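Local coordinates for YerB protein (Bacillus subtilis, PDB 2PSB) that is a putative membrane lipoprotein of unknown function that interacts with PcrA, an interaction not essential for cell viability or repair of UV lesions, at residues V37-H40 with P45-G48; V55-A60 with Y208-D213; W105-K110 with D244-I249; K111-E114 with D119-N122. One frame throughout, in Å; residues are numbered along the deposited sequence.

Interaction 1. Residues V37-H40 with P45-G48; sequences VNNH and PQSG
Q46 reaches back across the long loop that joins strand 33-37 to strand 54-59, and its side chain meets V37 of the first strand and the N38 and N39 that follow it. The loop thus doubles back on its own start, in the N-terminal domain of this DUF3048 protein. Followed outward, the chain of Q46 first lays CB beside the valine, 4.0 Å from V37 CG1. CG comes closer to the same methyl, 3.6 Å from V37 CG1, and this is the apolar part of the contact. V37 presents this branch because CG1 stands opposite its backbone N (chi1 178°). At chi2 the glutamine bends, which swings CD over to the carbonyl of N38, with 3.7 Å between Q46 CD and N38 O. The amide then donates from NE2 to N38 O at 3.0 Å, with an N-H...O angle of 157°; the donor lies in the carbonyl plane, on a lone pair, so this backbone oxygen is well met inside a buried contact. A second, weak bond runs from the same nitrogen to the side chain of N39, whose amide lies nearly coplanar with that of Q46. The stronger tie of N39 is at its other end, where ND2 bonds to T65 OG1. F67 of strand 65-71 packs against V37, N39 and Q46 alike. The weak bond spans 3.3 Å from Q46 NE2 to N39 OD1.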
# COMPACT_ATOMS: atom_id res chain seq x y z
N VAL A 37 -2.95 -4.66 -4.90
CA VAL A 37 -3.25 -5.97 -4.36
C VAL A 37 -4.67 -6.13 -3.79
O VAL A 37 -5.13 -5.35 -2.95
CB VAL A 37 -2.21 -6.36 -3.28
CG1 VAL A 37 -2.55 -7.72 -2.68
CG2 VAL A 37 -0.82 -6.39 -3.90
N ASN A 38 -5.33 -7.17 -4.29
CA ASN A 38 -6.68 -7.58 -3.93
C ASN A 38 -6.81 -7.76 -2.40
O ASN A 38 -6.03 -8.48 -1.79
CB ASN A 38 -6.97 -8.91 -4.64
CG ASN A 38 -8.46 -9.24 -4.77
OD1 ASN A 38 -8.83 -10.12 -5.55
ND2 ASN A 38 -9.30 -8.55 -4.03
N ASN A 39 -7.78 -7.09 -1.78
CA ASN A 39 -7.97 -7.29 -0.35
C ASN A 39 -9.38 -7.78 -0.05
O ASN A 39 -9.91 -7.59 1.05
CB ASN A 39 -7.66 -6.02 0.45
CG ASN A 39 -7.72 -6.26 1.95
OD1 ASN A 39 -7.17 -7.24 2.45
ND2 ASN A 39 -8.38 -5.36 2.66
N HIS A 40 -10.00 -8.39 -1.05
CA HIS A 40 -11.32 -8.96 -0.88
C HIS A 40 -11.08 -10.18 -0.01
O HIS A 40 -10.08 -10.87 -0.18
CB HIS A 40 -11.91 -9.38 -2.23
CG HIS A 40 -13.25 -10.06 -2.12
ND1 HIS A 40 -13.39 -11.35 -1.66
CD2 HIS A 40 -14.50 -9.62 -2.39
CE1 HIS A 40 -14.67 -11.68 -1.65
NE2 HIS A 40 -15.36 -10.65 -2.10
N PRO A 45 -4.81 -15.27 2.44
CA PRO A 45 -3.70 -14.32 2.57
C PRO A 45 -3.08 -14.04 1.20
O PRO A 45 -3.07 -14.90 0.34
CB PRO A 45 -2.74 -15.05 3.50
CG PRO A 45 -2.88 -16.46 3.03
CD PRO A 45 -4.38 -16.62 2.85
N GLN A 46 -2.56 -12.83 1.01
CA GLN A 46 -1.94 -12.45 -0.25
C GLN A 46 -0.49 -12.90 -0.27
O GLN A 46 0.03 -13.43 0.72
CB GLN A 46 -2.02 -10.93 -0.42
CG GLN A 46 -3.46 -10.38 -0.46
CD GLN A 46 -3.98 -9.97 0.92
OE1 GLN A 46 -3.58 -10.52 1.95
NE2 GLN A 46 -4.89 -9.00 0.93
N SER A 47 0.17 -12.70 -1.41
CA SER A 47 1.58 -13.07 -1.57
C SER A 47 2.49 -11.85 -1.72
O SER A 47 2.17 -10.91 -2.46
CB SER A 47 1.75 -13.96 -2.80
OG SER A 47 1.10 -15.21 -2.63
N GLY A 48 3.61 -11.86 -0.99
CA GLY A 48 4.58 -10.78 -1.06
C GLY A 48 4.46 -9.53 -0.20
O GLY A 48 5.32 -8.67 -0.26

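Interaction 2. Residues V55-A60 with Y208-D213; sequences VIEALA and YTRSSD
Extended chains on both sides bring E57 and R210 together: E57 sets CG opposite its backbone N (chi1 177°) and stays straight beyond it, while R210 runs out fully stretched from CG to NE. Such reach is needed because the strands are not neighbours; the closest CA atoms, those of E57 and S212, are 11.8 Å apart. The two side chains span the interval between strand 54-59, which pairs with 65-71 and 293-298, and strand 207-212, which belongs to a separate six-stranded antiparallel sheet, and so link the two DUF3048 sequence families within the fold. They meet in a buried salt bridge, R210 NH2 donating to E57 OE2 at 2.9 Å with an N-H...O angle of 155°. The acceptor lies at the edge of the guanidinium, close to its plane, but the donor comes from above the carboxylate plane. The planes stand 49° apart, and both carboxylate oxygens are nearest the same nitrogen, E57 OE1 being 3.3 Å from R210 NH2, instead of pairing with two nitrogens. Each group is held a second time: OE1 of E57 bonds to T65 OG1, while R210 gives NH1 to T217 OG1 and NE to Y199 OH. F67 and W294 pack against the arginine. An alanine in place of E57 would probably leave the buried guanidinium without its countercharge and T65 without one of its partners. Burial costs both groups their hydration; the opposite charge, with the hydroxyls of T65, T217 and Y199, probably repays part of that cost and helps keep the pair ionised.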
# COMPACT_ATOMS: atom_id res chain seq x y z
N VAL A 55 2.74 -0.14 2.35
CA VAL A 55 1.50 -0.71 1.89
C VAL A 55 0.40 0.29 2.22
O VAL A 55 0.32 0.78 3.35
CB VAL A 55 1.20 -2.06 2.58
CG1 VAL A 55 -0.22 -2.51 2.19
CG2 VAL A 55 2.24 -3.12 2.15
N ILE A 56 -0.43 0.61 1.23
CA ILE A 56 -1.51 1.56 1.44
C ILE A 56 -2.87 0.91 1.21
O ILE A 56 -3.12 0.31 0.17
CB ILE A 56 -1.36 2.80 0.52
CG1 ILE A 56 0.02 3.43 0.75
CG2 ILE A 56 -2.45 3.84 0.85
CD1 ILE A 56 0.94 3.38 -0.43
N GLU A 57 -3.73 1.01 2.21
CA GLU A 57 -5.06 0.44 2.14
C GLU A 57 -6.08 1.56 2.00
O GLU A 57 -5.97 2.58 2.67
CB GLU A 57 -5.34 -0.40 3.40
CG GLU A 57 -6.74 -1.00 3.50
CD GLU A 57 -6.92 -1.88 4.74
OE1 GLU A 57 -7.89 -2.66 4.76
OE2 GLU A 57 -6.10 -1.77 5.69
N ALA A 58 -7.05 1.36 1.13
CA ALA A 58 -8.09 2.36 0.91
C ALA A 58 -9.32 1.68 0.32
O ALA A 58 -9.22 0.58 -0.24
CB ALA A 58 -7.60 3.48 -0.03
N LEU A 59 -10.47 2.33 0.47
CA LEU A 59 -11.72 1.78 -0.05
C LEU A 59 -11.64 1.75 -1.56
O LEU A 59 -11.16 2.69 -2.18
CB LEU A 59 -12.93 2.62 0.37
CG LEU A 59 -13.40 2.48 1.83
CD1 LEU A 59 -14.47 3.51 2.13
CD2 LEU A 59 -13.94 1.09 2.06
N ALA A 60 -12.12 0.66 -2.14
CA ALA A 60 -12.14 0.51 -3.59
C ALA A 60 -13.55 0.11 -4.03
O ALA A 60 -14.37 0.96 -4.37
CB ALA A 60 -11.13 -0.55 -4.01
N TYR A 208 4.57 -3.86 15.04
CA TYR A 208 3.13 -4.07 15.03
C TYR A 208 2.72 -5.29 14.23
O TYR A 208 3.40 -5.70 13.28
CB TYR A 208 2.40 -2.87 14.45
CG TYR A 208 2.52 -1.61 15.26
CD1 TYR A 208 3.68 -0.85 15.24
CD2 TYR A 208 1.45 -1.15 16.02
CE1 TYR A 208 3.78 0.34 15.96
CE2 TYR A 208 1.52 0.03 16.74
CZ TYR A 208 2.69 0.78 16.71
OH TYR A 208 2.75 1.95 17.41
N THR A 209 1.64 -5.89 14.65
CA THR A 209 1.00 -7.01 13.97
C THR A 209 -0.35 -6.60 13.39
O THR A 209 -0.93 -5.62 13.95
CB THR A 209 0.82 -8.19 14.94
OG1 THR A 209 2.06 -8.47 15.60
CG2 THR A 209 0.55 -9.48 14.18
N ARG A 210 -0.76 -7.19 12.35
CA ARG A 210 -2.01 -6.83 11.73
C ARG A 210 -2.95 -8.01 11.61
O ARG A 210 -2.52 -9.17 11.56
CB ARG A 210 -1.75 -6.24 10.33
CG ARG A 210 -2.99 -5.71 9.62
CD ARG A 210 -2.61 -5.13 8.26
NE ARG A 210 -3.75 -4.52 7.57
CZ ARG A 210 -4.73 -5.19 6.99
NH1 ARG A 210 -4.74 -6.52 6.98
NH2 ARG A 210 -5.71 -4.52 6.39
N SER A 211 -4.24 -7.72 11.59
CA SER A 211 -5.26 -8.74 11.44
C SER A 211 -6.44 -8.03 10.79
O SER A 211 -6.63 -6.83 10.96
CB SER A 211 -5.69 -9.32 12.79
OG SER A 211 -6.50 -8.40 13.49
N SER A 212 -7.22 -8.79 10.03
CA SER A 212 -8.38 -8.24 9.36
C SER A 212 -9.51 -9.21 9.65
O SER A 212 -9.32 -10.42 9.64
CB SER A 212 -8.11 -8.16 7.85
OG SER A 212 -7.56 -9.38 7.39
N ASP A 213 -10.68 -8.66 9.95
CA ASP A 213 -11.86 -9.46 10.25
C ASP A 213 -11.62 -10.62 11.23
O ASP A 213 -12.31 -11.64 11.16
CB ASP A 213 -12.46 -10.00 8.95
CG ASP A 213 -12.93 -8.89 8.02
OD1 ASP A 213 -13.56 -7.94 8.52
OD2 ASP A 213 -12.68 -8.98 6.79

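Interaction 3. Residues W105-K110 with D244-I249; sequences WSPGAK and DGRRDI
W105 leads into the contact with R246 by its backbone alone: the carbonyl oxygen, W105 O, comes no closer than 4.5 Å to R246 NH1, while the bond to CB points away from the arginine and the indole takes K110 CG over one face. Next comes S106, the N-cap of helix 107-114, whose O accepts the first-turn bond from K110 N. Its main chain and CB both abut the arginine, with 3.3 Å between S106 CA and R246 NH1 and the same between S106 CB and R246 NH1. The hydroxyl is engaged elsewhere, in a weak bond to E87 OE1. P107, first residue of the helix, makes the closest approach. Its CD lies over one face of the guanidinium, displaced toward the rim, 3.0 Å from R246 NH1 and 3.1 Å from R246 CZ. Both are shorter than normal contacts and so doubtful in detail. P107 CG is looser, 3.9 Å from R246 CZ, so the ring approaches chiefly by CD. R246 reaches this place with its chain extended from CG to NE, from the turn just before strand 247-250. Behind it D242 OD2 offers NE a long, weak ion pair. An alanine in place of R246 would probably open a gap between this turn and the helix start, beside P107 and S106, and leave D242 without its weak partner. The contact sets a cation against carbons beside a helix N-terminus, whose partial positive charge would not be expected to attract it; the weak ion pair with D242 is the likelier electrostatic tie.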
# COMPACT_ATOMS: atom_id res chain seq x y z
N TRP A 105 -9.19 -1.82 -14.47
CA TRP A 105 -9.20 -0.44 -14.01
C TRP A 105 -10.57 0.22 -14.10
O TRP A 105 -11.49 -0.31 -14.72
CB TRP A 105 -8.20 0.40 -14.81
CG TRP A 105 -8.22 0.16 -16.31
CD1 TRP A 105 -9.28 -0.25 -17.06
CD2 TRP A 105 -7.13 0.35 -17.22
NE1 TRP A 105 -8.92 -0.33 -18.39
CE2 TRP A 105 -7.61 0.03 -18.51
CE3 TRP A 105 -5.80 0.76 -17.07
CZ2 TRP A 105 -6.80 0.11 -19.65
CZ3 TRP A 105 -4.99 0.84 -18.21
CH2 TRP A 105 -5.49 0.51 -19.48
N SER A 106 -10.70 1.37 -13.46
CA SER A 106 -11.94 2.12 -13.51
C SER A 106 -11.79 3.06 -14.71
O SER A 106 -10.69 3.26 -15.21
CB SER A 106 -12.13 2.94 -12.23
OG SER A 106 -11.09 3.90 -12.07
N PRO A 107 -12.91 3.62 -15.19
CA PRO A 107 -12.84 4.53 -16.34
C PRO A 107 -11.79 5.63 -16.15
O PRO A 107 -10.93 5.83 -17.02
CB PRO A 107 -14.26 5.08 -16.40
CG PRO A 107 -15.08 3.89 -16.01
CD PRO A 107 -14.30 3.36 -14.81
N GLY A 108 -11.87 6.32 -15.02
CA GLY A 108 -10.93 7.38 -14.73
C GLY A 108 -9.50 6.90 -14.81
O GLY A 108 -8.67 7.51 -15.48
N ALA A 109 -9.21 5.79 -14.14
CA ALA A 109 -7.87 5.22 -14.13
C ALA A 109 -7.37 4.89 -15.53
O ALA A 109 -6.19 5.05 -15.83
CB ALA A 109 -7.84 3.96 -13.28
N LYS A 110 -8.27 4.42 -16.39
CA LYS A 110 -7.91 4.07 -17.76
C LYS A 110 -7.37 5.28 -18.50
O LYS A 110 -6.25 5.26 -19.00
CB LYS A 110 -9.11 3.51 -18.51
CG LYS A 110 -8.77 2.95 -19.89
CD LYS A 110 -9.91 3.16 -20.88
CE LYS A 110 -10.16 4.65 -21.10
NZ LYS A 110 -11.28 4.93 -22.06
N ASP A 244 -22.29 5.58 -11.61
CA ASP A 244 -22.48 4.25 -11.03
C ASP A 244 -22.19 4.32 -9.53
O ASP A 244 -22.42 3.36 -8.80
CB ASP A 244 -21.54 3.23 -11.69
CG ASP A 244 -21.88 2.98 -13.15
OD1 ASP A 244 -21.08 2.31 -13.84
OD2 ASP A 244 -22.94 3.45 -13.61
N GLY A 245 -21.69 5.47 -9.09
CA GLY A 245 -21.40 5.65 -7.68
C GLY A 245 -19.94 5.64 -7.29
O GLY A 245 -19.60 5.99 -6.16
N ARG A 246 -19.07 5.24 -8.22
CA ARG A 246 -17.63 5.18 -7.94
C ARG A 246 -17.19 6.46 -7.25
O ARG A 246 -17.64 7.55 -7.60
CB ARG A 246 -16.83 5.02 -9.24
CG ARG A 246 -17.30 3.89 -10.13
CD ARG A 246 -16.28 3.54 -11.20
NE ARG A 246 -16.91 2.80 -12.30
CZ ARG A 246 -16.32 1.82 -12.97
NH1 ARG A 246 -15.08 1.44 -12.67
NH2 ARG A 246 -16.97 1.22 -13.96
N ARG A 247 -16.32 6.31 -6.27
CA ARG A 247 -15.83 7.46 -5.54
C ARG A 247 -14.34 7.68 -5.70
O ARG A 247 -13.57 6.75 -5.92
CB ARG A 247 -16.17 7.34 -4.05
CG ARG A 247 -15.57 6.14 -3.35
CD ARG A 247 -16.25 4.86 -3.78
NE ARG A 247 -15.94 3.73 -2.90
CZ ARG A 247 -16.24 3.70 -1.60
NH1 ARG A 247 -15.92 2.63 -0.88
NH2 ARG A 247 -16.85 4.72 -1.02
N ASP A 248 -13.95 8.95 -5.59
CA ASP A 248 -12.57 9.35 -5.69
C ASP A 248 -12.15 9.75 -4.29
O ASP A 248 -12.99 9.85 -3.39
CB ASP A 248 -12.43 10.53 -6.66
CG ASP A 248 -10.99 10.87 -6.97
OD1 ASP A 248 -10.19 9.93 -7.17
OD2 ASP A 248 -10.66 12.07 -7.02
N ILE A 249 -10.86 9.97 -4.09
CA ILE A 249 -10.34 10.37 -2.80
C ILE A 249 -9.40 11.55 -2.97
O ILE A 249 -8.35 11.45 -3.60
CB ILE A 249 -9.58 9.20 -2.11
CG1 ILE A 249 -10.54 8.03 -1.89
CG2 ILE A 249 -9.00 9.65 -0.79
CD1 ILE A 249 -9.90 6.81 -1.24

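Interaction 4. Residues K111-E114 with D119-N122; sequences KQLE and DYMN
A CH-pi contact between L113 and Y120 packs the last turn of helix 107-114 on strand 120-122, within a strand-helix-strand connection whose two strands, 99-102 and 120-122, run parallel and pair with each other. The methylene carbon of the leucine does the touching: L113 CB stands over one face of the Y120 ring, 4.2 Å from its centroid and only 18° off the normal, though shifted toward the rim. The nearest ring atom is Y120 CE1, 4.0 Å from L113 CB. The leucine side chain also touches V90, F100, H102 and W105, and so packs between the helix and strand 99-102 as well as on the tyrosine. Y120 holds its CG between its own backbone N and carbonyl carbon (chi1 63°), which turns the ring toward the helix end. There the main chain takes part as well, with 3.4 Å between L113 O and Y120 CE1. Strand 120-122 has further ties: M121 bonds through its backbone to F100 and H102, and Y120 O accepts a bond from Y159 OH. N122 closes the strand as N-cap of helix 123-126, its OD1 receiving L124 N and also G104 N. On the exposed side of the contact E114 passes the phenol obliquely, with its methylene rather than its carboxylate nearest: E114 CG lies 4.0 Å from Y120 OH.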
# COMPACT_ATOMS: atom_id res chain seq x y z
N LYS A 111 -8.18 6.32 -18.58
CA LYS A 111 -7.80 7.54 -19.29
C LYS A 111 -6.52 8.12 -18.71
O LYS A 111 -5.63 8.56 -19.44
CB LYS A 111 -8.91 8.59 -19.20
CG LYS A 111 -10.24 8.19 -19.85
CD LYS A 111 -10.12 8.06 -21.37
CE LYS A 111 -9.89 9.40 -22.05
NZ LYS A 111 -11.04 10.33 -21.85
N GLN A 112 -6.44 8.11 -17.39
CA GLN A 112 -5.28 8.63 -16.68
C GLN A 112 -4.00 7.96 -17.16
O GLN A 112 -3.06 8.62 -17.60
CB GLN A 112 -5.47 8.41 -15.18
CG GLN A 112 -4.94 9.54 -14.30
CD GLN A 112 -5.56 9.51 -12.92
OE1 GLN A 112 -5.34 8.58 -12.14
NE2 GLN A 112 -6.34 10.55 -12.60
N LEU A 113 -3.98 6.64 -17.10
CA LEU A 113 -2.82 5.87 -17.52
C LEU A 113 -2.60 5.86 -19.03
O LEU A 113 -1.46 5.76 -19.50
CB LEU A 113 -2.94 4.44 -17.00
CG LEU A 113 -2.85 4.35 -15.47
CD1 LEU A 113 -3.27 2.97 -15.00
CD2 LEU A 113 -1.42 4.67 -15.02
N GLU A 114 -3.67 5.98 -19.81
CA GLU A 114 -3.53 6.00 -21.25
C GLU A 114 -3.07 7.39 -21.68
O GLU A 114 -2.64 7.59 -22.81
CB GLU A 114 -4.85 5.61 -21.93
CG GLU A 114 -5.28 4.19 -21.59
CD GLU A 114 -6.39 3.66 -22.49
OE1 GLU A 114 -7.42 4.35 -22.67
OE2 GLU A 114 -6.24 2.53 -23.00
N ASP A 119 4.29 4.46 -16.05
CA ASP A 119 4.69 3.23 -16.72
C ASP A 119 3.91 2.13 -16.03
O ASP A 119 4.16 1.84 -14.86
CB ASP A 119 6.19 2.96 -16.56
CG ASP A 119 7.06 3.98 -17.26
OD1 ASP A 119 6.72 4.35 -18.42
OD2 ASP A 119 8.07 4.42 -16.67
N TYR A 120 2.98 1.51 -16.75
CA TYR A 120 2.16 0.46 -16.15
C TYR A 120 2.24 -0.91 -16.80
O TYR A 120 2.79 -1.09 -17.89
CB TYR A 120 0.69 0.89 -16.10
CG TYR A 120 0.03 1.14 -17.44
CD1 TYR A 120 0.31 2.29 -18.18
CD2 TYR A 120 -0.92 0.25 -17.95
CE1 TYR A 120 -0.36 2.55 -19.39
CE2 TYR A 120 -1.59 0.50 -19.15
CZ TYR A 120 -1.30 1.66 -19.86
OH TYR A 120 -1.99 1.94 -21.02
N MSE A 121 1.68 -1.88 -16.09
CA MSE A 121 1.61 -3.27 -16.52
C MSE A 121 0.19 -3.70 -16.18
O MSE A 121 -0.17 -3.81 -15.00
CB MSE A 121 2.62 -4.11 -15.75
CG MSE A 121 2.72 -5.53 -16.23
SE MSE A 121 3.70 -6.61 -15.01
CE MSE A 121 5.40 -5.74 -15.27
N ASN A 122 -0.61 -3.94 -17.21
CA ASN A 122 -2.01 -4.32 -17.04
C ASN A 122 -2.18 -5.82 -17.21
O ASN A 122 -1.83 -6.39 -18.26
CB ASN A 122 -2.88 -3.58 -18.06
CG ASN A 122 -4.34 -3.53 -17.65
OD1 ASN A 122 -4.86 -4.45 -17.00
ND2 ASN A 122 -5.02 -2.46 -18.03

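In the fold
With the function unknown, the four contacts are best related through packing. Interactions 1 and 2 lie with centres 10 Å apart and share T65, whose hydroxyl bonds both N39 and E57; N39 ND2 also comes within 3.5 Å of E57 OE1. Interaction 2 meets interaction 3 at the far end of strand 54-59, where A58 CB lies 4.2 Å from I249 CD1 and L59 packs on R247. Interactions 3 and 4 use the two ends of helix 107-114, and W105 joins them, its CZ3 3.5 Å from Y120 CE2. Interactions 1 and 4 do not touch, their nearest atoms being about 11 Å apart.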